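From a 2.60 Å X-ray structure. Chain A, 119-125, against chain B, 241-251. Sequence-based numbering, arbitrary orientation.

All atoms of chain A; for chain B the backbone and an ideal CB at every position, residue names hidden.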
ATOM      1  N   GLN A 119      -7.623  10.119 -20.291  1.00 66.07           N
ATOM      2  CA  GLN A 119      -8.638   9.819 -21.294  1.00 60.47           C
ATOM      3  C   GLN A 119      -8.788   8.320 -21.488  1.00 57.09           C
ATOM      4  O   GLN A 119      -9.375   7.862 -22.467  1.00 61.61           O
ATOM      5  CB  GLN A 119      -8.278  10.482 -22.625  1.00 73.75           C
ATOM      6  CG  GLN A 119      -8.477  11.990 -22.645  1.00 77.46           C
ATOM      7  CD  GLN A 119      -9.776  12.414 -21.982  1.00 81.95           C
ATOM      8  OE1 GLN A 119      -9.810  12.716 -20.786  1.00 73.48           O
ATOM      9  NE2 GLN A 119     -10.853  12.439 -22.759  1.00 82.42           N
ATOM     10  N   VAL A 120      -8.260   7.561 -20.535  1.00 54.50           N
ATOM     11  CA  VAL A 120      -8.559   6.144 -20.423  1.00 39.98           C
ATOM     12  C   VAL A 120      -9.044   5.874 -19.011  1.00 41.38           C
ATOM     13  O   VAL A 120      -8.285   6.005 -18.051  1.00 43.23           O
ATOM     14  CB  VAL A 120      -7.333   5.268 -20.731  1.00 42.63           C
ATOM     15  CG1 VAL A 120      -7.628   3.809 -20.423  1.00 38.44           C
ATOM     16  CG2 VAL A 120      -6.906   5.444 -22.175  1.00 35.73           C
ATOM     17  N   VAL A 121     -10.321   5.542 -18.879  1.00 35.72           N
ATOM     18  CA  VAL A 121     -10.911   5.356 -17.563  1.00 35.84           C
ATOM     19  C   VAL A 121     -11.645   4.022 -17.504  1.00 38.42           C
ATOM     20  O   VAL A 121     -12.424   3.692 -18.399  1.00 45.60           O
ATOM     21  CB  VAL A 121     -11.874   6.510 -17.197  1.00 29.38           C
ATOM     22  CG1 VAL A 121     -12.353   6.374 -15.755  1.00 17.41           C
ATOM     23  CG2 VAL A 121     -11.193   7.857 -17.396  1.00 27.81           C
ATOM     24  N   TYR A 122     -11.386   3.250 -16.455  1.00 31.31           N
ATOM     25  CA  TYR A 122     -12.147   2.037 -16.213  1.00 26.58           C
ATOM     26  C   TYR A 122     -12.125   1.708 -14.729  1.00 22.87           C
ATOM     27  O   TYR A 122     -11.261   2.175 -13.990  1.00 26.15           O
ATOM     28  CB  TYR A 122     -11.607   0.862 -17.042  1.00 26.24           C
ATOM     29  CG  TYR A 122     -10.136   0.525 -16.873  1.00 25.61           C
ATOM     30  CD1 TYR A 122      -9.700  -0.292 -15.834  1.00 26.69           C
ATOM     31  CD2 TYR A 122      -9.187   1.007 -17.761  1.00 29.25           C
ATOM     32  CE1 TYR A 122      -8.361  -0.618 -15.686  1.00 23.64           C
ATOM     33  CE2 TYR A 122      -7.846   0.691 -17.620  1.00 29.61           C
ATOM     34  CZ  TYR A 122      -7.438  -0.118 -16.580  1.00 26.19           C
ATOM     35  OH  TYR A 122      -6.102  -0.429 -16.437  1.00 29.16           O
ATOM     36  N   GLN A 123     -13.099   0.921 -14.298  1.00 25.61           N
ATOM     37  CA  GLN A 123     -13.247   0.578 -12.893  1.00 29.75           C
ATOM     38  C   GLN A 123     -14.000  -0.731 -12.739  1.00 32.05           C
ATOM     39  O   GLN A 123     -14.682  -1.167 -13.664  1.00 34.99           O
ATOM     40  CB  GLN A 123     -13.996   1.679 -12.156  1.00 29.78           C
ATOM     41  CG  GLN A 123     -15.352   1.969 -12.771  1.00 18.60           C
ATOM     42  CD  GLN A 123     -16.201   2.854 -11.901  1.00 22.67           C
ATOM     43  OE1 GLN A 123     -16.053   4.076 -11.902  1.00 23.67           O
ATOM     44  NE2 GLN A 123     -17.112   2.244 -11.158  1.00 27.87           N
ATOM     45  N   PRO A 124     -13.900  -1.356 -11.562  1.00 28.60           N
ATOM     46  CA  PRO A 124     -14.836  -2.448 -11.304  1.00 31.33           C
ATOM     47  C   PRO A 124     -16.259  -1.914 -11.248  1.00 37.17           C
ATOM     48  O   PRO A 124     -16.479  -0.760 -10.874  1.00 35.32           O
ATOM     49  CB  PRO A 124     -14.395  -2.991  -9.938  1.00 24.08           C
ATOM     50  CG  PRO A 124     -13.549  -1.918  -9.339  1.00 25.01           C
ATOM     51  CD  PRO A 124     -12.915  -1.193 -10.479  1.00 28.79           C
ATOM     52  N   ILE A 125     -17.213  -2.746 -11.643  1.00 42.24           N
ATOM     53  CA  ILE A 125     -18.613  -2.365 -11.593  1.00 36.87           C
ATOM     54  C   ILE A 125     -19.076  -2.430 -10.147  1.00 34.37           C
ATOM     55  O   ILE A 125     -18.728  -3.360  -9.418  1.00 38.08           O
ATOM     56  CB  ILE A 125     -19.491  -3.278 -12.472  1.00 43.01           C
ATOM     57  CG1 ILE A 125     -18.937  -3.353 -13.901  1.00 49.83           C
ATOM     58  CG2 ILE A 125     -20.927  -2.776 -12.492  1.00 41.78           C
ATOM     59  CD1 ILE A 125     -17.997  -4.522 -14.156  1.00 46.72           C
TER
ATOM     60  N   UNK B 241      -3.787  -8.508 -12.389  1.00 39.43           N
ATOM     61  CA  UNK B 241      -4.925  -7.834 -12.997  1.00 28.80           C
ATOM     62  C   UNK B 241      -4.792  -6.311 -12.908  1.00 29.57           C
ATOM     63  O   UNK B 241      -3.929  -5.799 -12.202  1.00 32.64           O
ATOM     64  CB  UNK B 241      -6.223  -8.288 -12.326  1.00 28.80           C
ATOM     65  N   UNK B 242      -5.620  -5.593 -13.662  1.00 27.43           N
ATOM     66  CA  UNK B 242      -5.680  -4.136 -13.570  1.00 23.44           C
ATOM     67  C   UNK B 242      -7.119  -3.696 -13.347  1.00 27.40           C
ATOM     68  O   UNK B 242      -7.850  -3.455 -14.304  1.00 28.43           O
ATOM     69  CB  UNK B 242      -5.108  -3.484 -14.831  1.00 23.44           C
ATOM     70  N   UNK B 243      -7.529  -3.585 -12.076  1.00 31.81           N
ATOM     71  CA  UNK B 243      -8.923  -3.276 -11.748  1.00 23.64           C
ATOM     72  C   UNK B 243      -9.371  -1.901 -12.224  1.00 24.72           C
ATOM     73  O   UNK B 243     -10.504  -1.758 -12.678  1.00 31.42           O
ATOM     74  CB  UNK B 243      -9.129  -3.374 -10.235  1.00 23.64           C
ATOM     75  N   UNK B 244      -8.500  -0.905 -12.142  1.00 21.94           N
ATOM     76  CA  UNK B 244      -8.952   0.458 -12.393  1.00 27.50           C
ATOM     77  C   UNK B 244      -7.873   1.393 -12.918  1.00 24.09           C
ATOM     78  O   UNK B 244      -6.684   1.184 -12.703  1.00 25.51           O
ATOM     79  CB  UNK B 244      -9.532   1.043 -11.104  1.00 27.50           C
ATOM     80  N   UNK B 245      -8.312   2.411 -13.645  1.00 23.00           N
ATOM     81  CA  UNK B 245      -7.422   3.465 -14.092  1.00 25.30           C
ATOM     82  C   UNK B 245      -8.185   4.783 -14.101  1.00 31.06           C
ATOM     83  O   UNK B 245      -9.202   4.918 -14.779  1.00 35.75           O
ATOM     84  CB  UNK B 245      -6.849   3.152 -15.476  1.00 25.30           C
ATOM     85  N   UNK B 246      -7.691   5.745 -13.331  1.00 40.57           N
ATOM     86  CA  UNK B 246      -8.325   7.050 -13.215  1.00 32.35           C
ATOM     87  C   UNK B 246      -7.585   8.057 -14.073  1.00 43.56           C
ATOM     88  O   UNK B 246      -6.936   8.969 -13.560  1.00 57.51           O
ATOM     89  CB  UNK B 246      -8.365   7.512 -11.757  1.00 32.35           C
ATOM     90  N   UNK B 247      -7.648   7.862 -15.386  1.00 42.89           N
ATOM     91  CA  UNK B 247      -6.952   8.740 -16.304  1.00 39.88           C
ATOM     92  C   UNK B 247      -5.532   8.286 -16.554  1.00 39.66           C
ATOM     93  O   UNK B 247      -5.295   7.251 -17.178  1.00 34.14           O
ATOM     94  CB  UNK B 247      -6.954  10.173 -15.768  1.00 39.88           C
ATOM     95  N   UNK B 248      -4.583   9.089 -16.086  1.00 40.27           N
ATOM     96  CA  UNK B 248      -3.167   8.819 -16.284  1.00 35.25           C
ATOM     97  C   UNK B 248      -2.634   7.778 -15.303  1.00 35.69           C
ATOM     98  O   UNK B 248      -1.553   7.222 -15.501  1.00 33.20           O
ATOM     99  CB  UNK B 248      -2.366  10.116 -16.150  1.00 35.25           C
ATOM    100  N   UNK B 249      -3.389   7.537 -14.237  1.00 30.52           N
ATOM    101  CA  UNK B 249      -2.986   6.604 -13.192  1.00 30.87           C
ATOM    102  C   UNK B 249      -3.762   5.292 -13.225  1.00 38.43           C
ATOM    103  O   UNK B 249      -4.983   5.286 -13.069  1.00 34.03           O
ATOM    104  CB  UNK B 249      -3.158   7.262 -11.822  1.00 30.87           C
ATOM    105  N   UNK B 250      -3.051   4.184 -13.422  1.00 25.88           N
ATOM    106  CA  UNK B 250      -3.682   2.868 -13.414  1.00 30.37           C
ATOM    107  C   UNK B 250      -3.270   2.048 -12.196  1.00 24.35           C
ATOM    108  O   UNK B 250      -2.121   2.109 -11.760  1.00 26.90           O
ATOM    109  CB  UNK B 250      -3.330   2.109 -14.695  1.00 30.37           C
ATOM    110  N   UNK B 251      -4.219   1.289 -11.644  1.00 26.87           N
ATOM    111  CA  UNK B 251      -3.924   0.330 -10.580  1.00 20.76           C
ATOM    112  C   UNK B 251      -3.692  -1.076 -11.115  1.00 31.57           C
ATOM    113  O   UNK B 251      -4.366  -1.524 -12.043  1.00 32.84           O
ATOM    114  CB  UNK B 251      -5.066   0.309  -9.562  1.00 20.76           C
TER

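Position 241 lies beyond the reach of chain A. No atom of that stretch comes within 5.5 Å of its ideal CB, so many residues would fit. It is Ser B241, which makes no contact here.

At position 242 CA-to-CB points sideways, and the ideal CB sits 3.6 Å from Tyr A122 OH. The hydroxyl leaves room for little bulk but offers a polar partner. A small polar residue such as serine or threonine would suit. The residue is Ser B242. Tyr A122 OH donates to Ser B242 OG at 2.6 Å, and Ser B242 OG donates to the backbone O of position 251, 2.8 Å away.

Position 243 has phi/psi of -64/-38, and its CB points sideways, 4.4 Å from Pro A124 CD. Proline is allowed, as are small or aliphatic residues. It is Pro B243. Its main contact is through the backbone: Pro B243 O lies 3.3 Å from Pro A124 CD and near the plane of the Tyr A122 ring, at its edge.

At position 244 CA-to-CB points away overall, yet the ideal CB is 3.5 Å from Tyr A122 O and 4.1 Å from Pro A124 CD. A small residue fits easily; a longer one would have to lead away from chain A. Ser B244 is found. Ser B244 CA makes a CA-H...O contact with Tyr A122 O at 3.3 Å.

Position 245 pairs with Tyr A122 in an antiparallel bridge, both side chains on the same sheet face. N of position 245 donates to Tyr A122 O at 3.0 Å, and Tyr A122 N to O of position 245 at 3.2 Å. The ideal CB is tight, 3.4 Å from Tyr A122 CE2, which favours a small residue such as alanine or serine. The residue is Ser B245. Ser B245 CB packs over the ring face, 3.7 Å from the centroid of the Tyr A122 ring. Ser B245 OG makes a weak hydrogen bond to the O of position 249, at 3.2 Å.

Position 246 pairs with Val A121, but no atom of chain A 119-125 lies within 5.5 Å of its ideal CB. Many residues would suit. It is Ala B246.

Position 247 has phi/psi of 88/-113. A CB would jam against the preceding carbonyl O, so glycine is called for. Gly B247 N gives a weak hydrogen bond to Val A120 O at 3.3 Å.

Positions 248 and 249 point away and leave the choice open. They are Ser B248 and Leu B249.

At position 250 the ideal CB lies 4.1 Å from Tyr A122 OH, and a small residue suits. Ala B250 makes that contact.

Position 251 has no chain A atom within 5.5 Å of its ideal CB, so chain A does not restrict the choice. It is Leu B251, whose O accepts from Ser B242 OG.

Chain B, residues 241-251: SSPSSAGSLAL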
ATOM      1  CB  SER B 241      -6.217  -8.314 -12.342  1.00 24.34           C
ATOM      2  OG  SER B 241      -6.223  -8.014 -10.961  1.00 33.96           O
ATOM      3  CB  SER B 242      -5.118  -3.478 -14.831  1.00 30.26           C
ATOM      4  OG  SER B 242      -5.008  -2.073 -14.675  1.00 28.22           O
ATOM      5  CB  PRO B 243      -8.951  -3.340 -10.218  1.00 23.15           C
ATOM      6  CG  PRO B 243      -7.730  -4.100  -9.832  1.00 33.84           C
ATOM      7  CD  PRO B 243      -6.709  -3.775 -10.870  1.00 26.89           C
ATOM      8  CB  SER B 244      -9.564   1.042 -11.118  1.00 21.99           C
ATOM      9  OG  SER B 244      -8.695   0.882 -10.013  1.00 29.29           O
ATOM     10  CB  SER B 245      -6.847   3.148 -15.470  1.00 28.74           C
ATOM     11  OG  SER B 245      -5.956   4.163 -15.902  1.00 32.23           O
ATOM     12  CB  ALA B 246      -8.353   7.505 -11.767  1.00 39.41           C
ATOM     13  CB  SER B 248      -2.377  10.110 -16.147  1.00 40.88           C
ATOM     14  OG  SER B 248      -2.779  10.794 -14.973  1.00 52.90           O
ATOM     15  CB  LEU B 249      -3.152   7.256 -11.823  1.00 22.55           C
ATOM     16  CG  LEU B 249      -2.230   8.445 -11.580  1.00 24.62           C
ATOM     17  CD1 LEU B 249      -2.657   9.171 -10.329  1.00 21.08           C
ATOM     18  CD2 LEU B 249      -0.786   7.972 -11.466  1.00 27.40           C
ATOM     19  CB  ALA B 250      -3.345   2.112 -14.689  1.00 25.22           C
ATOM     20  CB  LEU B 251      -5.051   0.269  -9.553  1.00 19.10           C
ATOM     21  CG  LEU B 251      -4.995   1.194  -8.338  1.00 32.71           C
ATOM     22  CD1 LEU B 251      -6.124   0.850  -7.369  1.00 23.14           C
ATOM     23  CD2 LEU B 251      -3.642   1.128  -7.650  1.00 28.36           C
TER
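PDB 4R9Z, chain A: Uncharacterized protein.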